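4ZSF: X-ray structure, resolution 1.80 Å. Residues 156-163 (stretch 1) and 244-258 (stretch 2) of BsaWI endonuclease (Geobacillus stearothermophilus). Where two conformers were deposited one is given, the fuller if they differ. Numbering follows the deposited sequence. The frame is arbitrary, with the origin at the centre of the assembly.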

# COMPACT_ATOMS: atom_id res chain seq x y z
N GLU A 156 21.91 28.51 -3.46
CA GLU A 156 21.23 27.67 -2.50
C GLU A 156 21.52 26.22 -2.85
O GLU A 156 21.32 25.78 -4.00
N TYR A 157 21.97 25.46 -1.84
CA TYR A 157 22.37 24.08 -2.02
C TYR A 157 21.50 23.15 -1.22
O TYR A 157 21.39 23.38 -0.03
N VAL A 158 20.96 22.08 -1.83
CA VAL A 158 20.37 21.02 -1.01
C VAL A 158 21.49 20.22 -0.33
O VAL A 158 22.37 19.71 -1.00
N PHE A 159 21.46 20.09 1.00
CA PHE A 159 22.51 19.28 1.65
C PHE A 159 21.89 18.13 2.47
O PHE A 159 22.64 17.28 2.98
N GLY A 160 20.56 18.12 2.67
CA GLY A 160 20.01 17.08 3.53
C GLY A 160 18.66 16.57 3.04
O GLY A 160 17.92 17.32 2.35
N CYS A 161 18.39 15.29 3.33
CA CYS A 161 17.17 14.58 2.97
C CYS A 161 16.50 14.15 4.28
O CYS A 161 17.17 13.63 5.19
N ILE A 162 15.20 14.38 4.39
CA ILE A 162 14.50 14.20 5.65
C ILE A 162 13.24 13.35 5.48
O ILE A 162 12.40 13.61 4.59
N GLN A 163 13.11 12.33 6.32
CA GLN A 163 11.87 11.52 6.38
C GLN A 163 11.07 12.00 7.55
O GLN A 163 11.61 12.15 8.61
N LEU A 244 17.63 20.27 18.78
CA LEU A 244 18.79 19.51 18.34
C LEU A 244 18.79 19.33 16.83
O LEU A 244 19.86 19.25 16.21
N PHE A 245 17.61 19.23 16.23
CA PHE A 245 17.58 19.16 14.76
C PHE A 245 18.21 20.45 14.16
O PHE A 245 19.03 20.40 13.23
N VAL A 246 17.78 21.61 14.65
CA VAL A 246 18.32 22.88 14.14
C VAL A 246 19.81 22.98 14.41
O VAL A 246 20.59 23.35 13.49
N GLN A 247 20.26 22.66 15.63
CA GLN A 247 21.70 22.80 15.90
C GLN A 247 22.53 21.78 15.06
O GLN A 247 23.63 22.11 14.57
N HIS A 248 22.02 20.57 14.87
CA HIS A 248 22.76 19.61 14.04
C HIS A 248 22.73 20.03 12.57
O HIS A 248 23.72 19.79 11.84
N ALA A 249 21.62 20.62 12.13
CA ALA A 249 21.57 21.11 10.72
C ALA A 249 22.69 22.13 10.48
O ALA A 249 23.27 22.18 9.38
N ARG A 250 22.95 22.99 11.47
CA ARG A 250 24.05 23.98 11.32
C ARG A 250 25.39 23.29 11.04
O ARG A 250 26.21 23.73 10.18
N GLU A 251 25.62 22.23 11.82
CA GLU A 251 26.87 21.52 11.72
C GLU A 251 26.94 20.71 10.42
O GLU A 251 27.99 20.64 9.79
N ALA A 252 25.83 20.06 10.06
CA ALA A 252 25.76 19.28 8.83
C ALA A 252 26.03 20.19 7.61
O ALA A 252 26.76 19.81 6.67
N ALA A 253 25.41 21.38 7.62
CA ALA A 253 25.56 22.27 6.43
C ALA A 253 27.04 22.66 6.26
O ALA A 253 27.59 22.67 5.13
N GLU A 254 27.67 22.96 7.38
CA GLU A 254 29.07 23.35 7.38
C GLU A 254 29.92 22.24 6.78
O GLU A 254 30.74 22.46 5.87
N ASP A 255 29.70 21.03 7.26
CA ASP A 255 30.53 19.89 6.84
C ASP A 255 30.18 19.48 5.41
O ASP A 255 31.06 19.01 4.71
N TRP A 256 28.92 19.63 4.99
CA TRP A 256 28.58 19.30 3.62
C TRP A 256 29.25 20.28 2.65
O TRP A 256 29.78 19.89 1.57
N LEU A 257 29.27 21.56 3.04
CA LEU A 257 29.90 22.55 2.20
C LEU A 257 31.42 22.35 2.15
O LEU A 257 32.03 22.55 1.12
N HIS A 258 32.06 22.01 3.27
CA HIS A 258 33.52 22.15 3.29
C HIS A 258 34.31 20.85 3.37
O HIS A 258 35.48 20.86 3.05

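What holds the centre of the contact together? Phe159 does, with 124 Å² of its area covered by the helix, more than any other residue here. Its CA-to-CB bond points sideways, and chi1 of 69° (p) with chi2 of -88° lays the ring along the helix, against a run of small residues. Ala253 CB sits over one face of this ring, 3.8 Å from its centroid and 15° off the normal, a CH-pi contact. Phe159 CE2 lies 3.8 Å from Ala252 CB, while Phe159 CZ reaches Ala249 O at 3.7 Å. The three alanines carry nothing beyond CB, and the ring lies close to the helix backbone: Phe159 CE2 is 3.7 Å from Ala253 N.

How does Trp256 meet the strand? Its CA-to-CB bond points toward the strand, and with chi1 at -172° (t) and chi2 at 98° the indole spreads beside Tyr157, Val158 and Phe159. Phe159 CB stands over the five-membered ring, 3.5 Å from its centroid and 17° off the normal, making a second CH-pi contact. The six-membered part extends further back along the strand, where Trp256 CZ3 is 3.7 Å from Tyr157 CB and Trp256 CZ2 is 3.3 Å from Val158 O. Val158 itself, chi1 t, directs its CB away from the helix, so its closest approach is made by the backbone carbonyl.

What closes the two ends of the apolar patch? Near the start of the first stretch, Tyr157 points toward the helix in an m rotamer, and its CD2 lies 4.3 Å from CD2 of Leu257. The leucine leaves its backbone sideways, but chi1 m and chi2 t bring its end nearer to the strand. Toward the other end of that stretch, Ile162 (m, t) also points inward, and Ile162 CD1 meets Phe245 CZ at 3.9 Å, at the edge of the phenylalanine ring. Phe245 likewise starts sideways and, with chi1 t, brings its ring end closer.

Where are the polar groups? No hydrogen bond joins the stretches; the 409 Å² of buried surface rests on apolar packing. Arg250 points away from the strand, and its NH1 donates to Gln247 OE1 at 2.9 Å, one turn earlier on the helix. His258 ND1 gives a weak hydrogen bond to Glu254 OE2 at 3.0 Å. Glu251 also points away, and both its carboxylate oxygens are hydrogen-bonded elsewhere in the structure, as are those of Glu156 on the strand.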

# COMPACT_ATOMS: atom_id res chain seq x y z
CB GLU A 156 19.71 27.97 -2.54
CG GLU A 156 18.87 27.16 -1.53
CD GLU A 156 17.43 27.67 -1.40
OE1 GLU A 156 17.00 28.56 -2.21
OE2 GLU A 156 16.73 27.20 -0.47
CB TYR A 157 23.80 23.87 -1.56
CG TYR A 157 24.78 24.68 -2.37
CD1 TYR A 157 25.32 24.15 -3.54
CD2 TYR A 157 25.13 25.99 -1.99
CE1 TYR A 157 26.25 24.91 -4.31
CE2 TYR A 157 26.04 26.74 -2.75
CZ TYR A 157 26.58 26.20 -3.90
OH TYR A 157 27.48 26.96 -4.61
CB VAL A 158 19.51 20.07 -1.86
CG1 VAL A 158 19.02 18.86 -1.01
CG2 VAL A 158 18.35 20.84 -2.43
CB PHE A 159 23.40 20.14 2.57
CG PHE A 159 22.70 20.68 3.85
CD1 PHE A 159 21.99 21.89 3.83
CD2 PHE A 159 22.75 19.94 5.06
CE1 PHE A 159 21.34 22.39 5.03
CE2 PHE A 159 22.18 20.42 6.20
CZ PHE A 159 21.46 21.59 6.21
CB CYS A 161 17.53 13.32 2.16
SG CYS A 161 18.41 13.67 0.63
CB ILE A 162 14.06 15.59 6.21
CG1 ILE A 162 15.29 16.49 6.45
CG2 ILE A 162 13.16 15.41 7.47
CD1 ILE A 162 14.88 18.01 6.51
CB GLN A 163 12.21 10.06 6.52
CG GLN A 163 12.96 9.56 5.22
CD GLN A 163 13.50 8.14 5.37
OE1 GLN A 163 13.66 7.62 6.48
NE2 GLN A 163 13.71 7.48 4.24
CB LEU A 244 18.85 18.12 19.00
CG LEU A 244 19.36 18.17 20.47
CD1 LEU A 244 19.22 16.74 21.12
CD2 LEU A 244 20.87 18.61 20.57
CB PHE A 245 16.12 18.99 14.27
CG PHE A 245 15.97 19.18 12.76
CD1 PHE A 245 16.28 18.16 11.87
CD2 PHE A 245 15.50 20.39 12.26
CE1 PHE A 245 16.17 18.37 10.47
CE2 PHE A 245 15.39 20.60 10.89
CZ PHE A 245 15.70 19.59 9.98
CB VAL A 246 17.58 24.11 14.73
CG1 VAL A 246 18.30 25.47 14.36
CG2 VAL A 246 16.15 24.12 14.29
CB GLN A 247 21.97 22.70 17.41
CG GLN A 247 21.30 23.85 18.19
CD GLN A 247 21.79 25.20 17.69
OE1 GLN A 247 22.98 25.38 17.54
NE2 GLN A 247 20.87 26.09 17.33
CB HIS A 248 22.24 18.18 14.21
CG HIS A 248 22.43 17.63 15.60
ND1 HIS A 248 21.79 16.50 16.06
CD2 HIS A 248 23.16 18.11 16.64
CE1 HIS A 248 22.14 16.27 17.31
NE2 HIS A 248 22.99 17.22 17.69
CB ALA A 249 20.24 21.74 10.40
CB ARG A 250 24.18 24.82 12.60
CG ARG A 250 23.00 25.78 12.77
CD ARG A 250 23.12 26.46 14.14
NE ARG A 250 24.22 27.42 14.13
CZ ARG A 250 24.67 28.05 15.21
NH1 ARG A 250 24.14 27.76 16.39
NH2 ARG A 250 25.65 28.96 15.10
CB GLU A 251 27.08 20.59 12.91
CG GLU A 251 28.52 20.08 12.91
CD GLU A 251 28.83 19.10 14.05
OE1 GLU A 251 27.93 18.78 14.87
OE2 GLU A 251 30.00 18.65 14.10
CB ALA A 252 24.37 18.64 8.71
CB ALA A 253 24.65 23.54 6.53
CB GLU A 254 29.50 23.67 8.82
CG GLU A 254 31.04 23.58 9.07
CD GLU A 254 31.84 24.67 8.36
OE1 GLU A 254 31.27 25.76 8.10
OE2 GLU A 254 33.05 24.42 8.05
CB ASP A 255 30.40 18.71 7.78
CG ASP A 255 31.20 18.91 9.08
OD1 ASP A 255 32.04 19.88 9.21
OD2 ASP A 255 30.99 18.11 10.00
CB TRP A 256 27.06 19.31 3.46
CG TRP A 256 26.59 18.82 2.15
CD1 TRP A 256 26.13 17.54 1.86
CD2 TRP A 256 26.42 19.59 0.95
NE1 TRP A 256 25.70 17.48 0.55
CE2 TRP A 256 25.87 18.72 -0.04
CE3 TRP A 256 26.69 20.92 0.62
CZ2 TRP A 256 25.58 19.15 -1.35
CZ3 TRP A 256 26.44 21.35 -0.71
CH2 TRP A 256 25.87 20.47 -1.67
CB LEU A 257 29.61 23.96 2.72
CG LEU A 257 28.13 24.39 2.54
CD1 LEU A 257 27.94 25.65 3.39
CD2 LEU A 257 27.86 24.64 1.02
CB HIS A 258 33.95 23.07 4.42
CG HIS A 258 33.39 24.46 4.25
ND1 HIS A 258 32.62 25.10 5.20
CD2 HIS A 258 33.41 25.29 3.17
CE1 HIS A 258 32.24 26.28 4.74
NE2 HIS A 258 32.68 26.41 3.50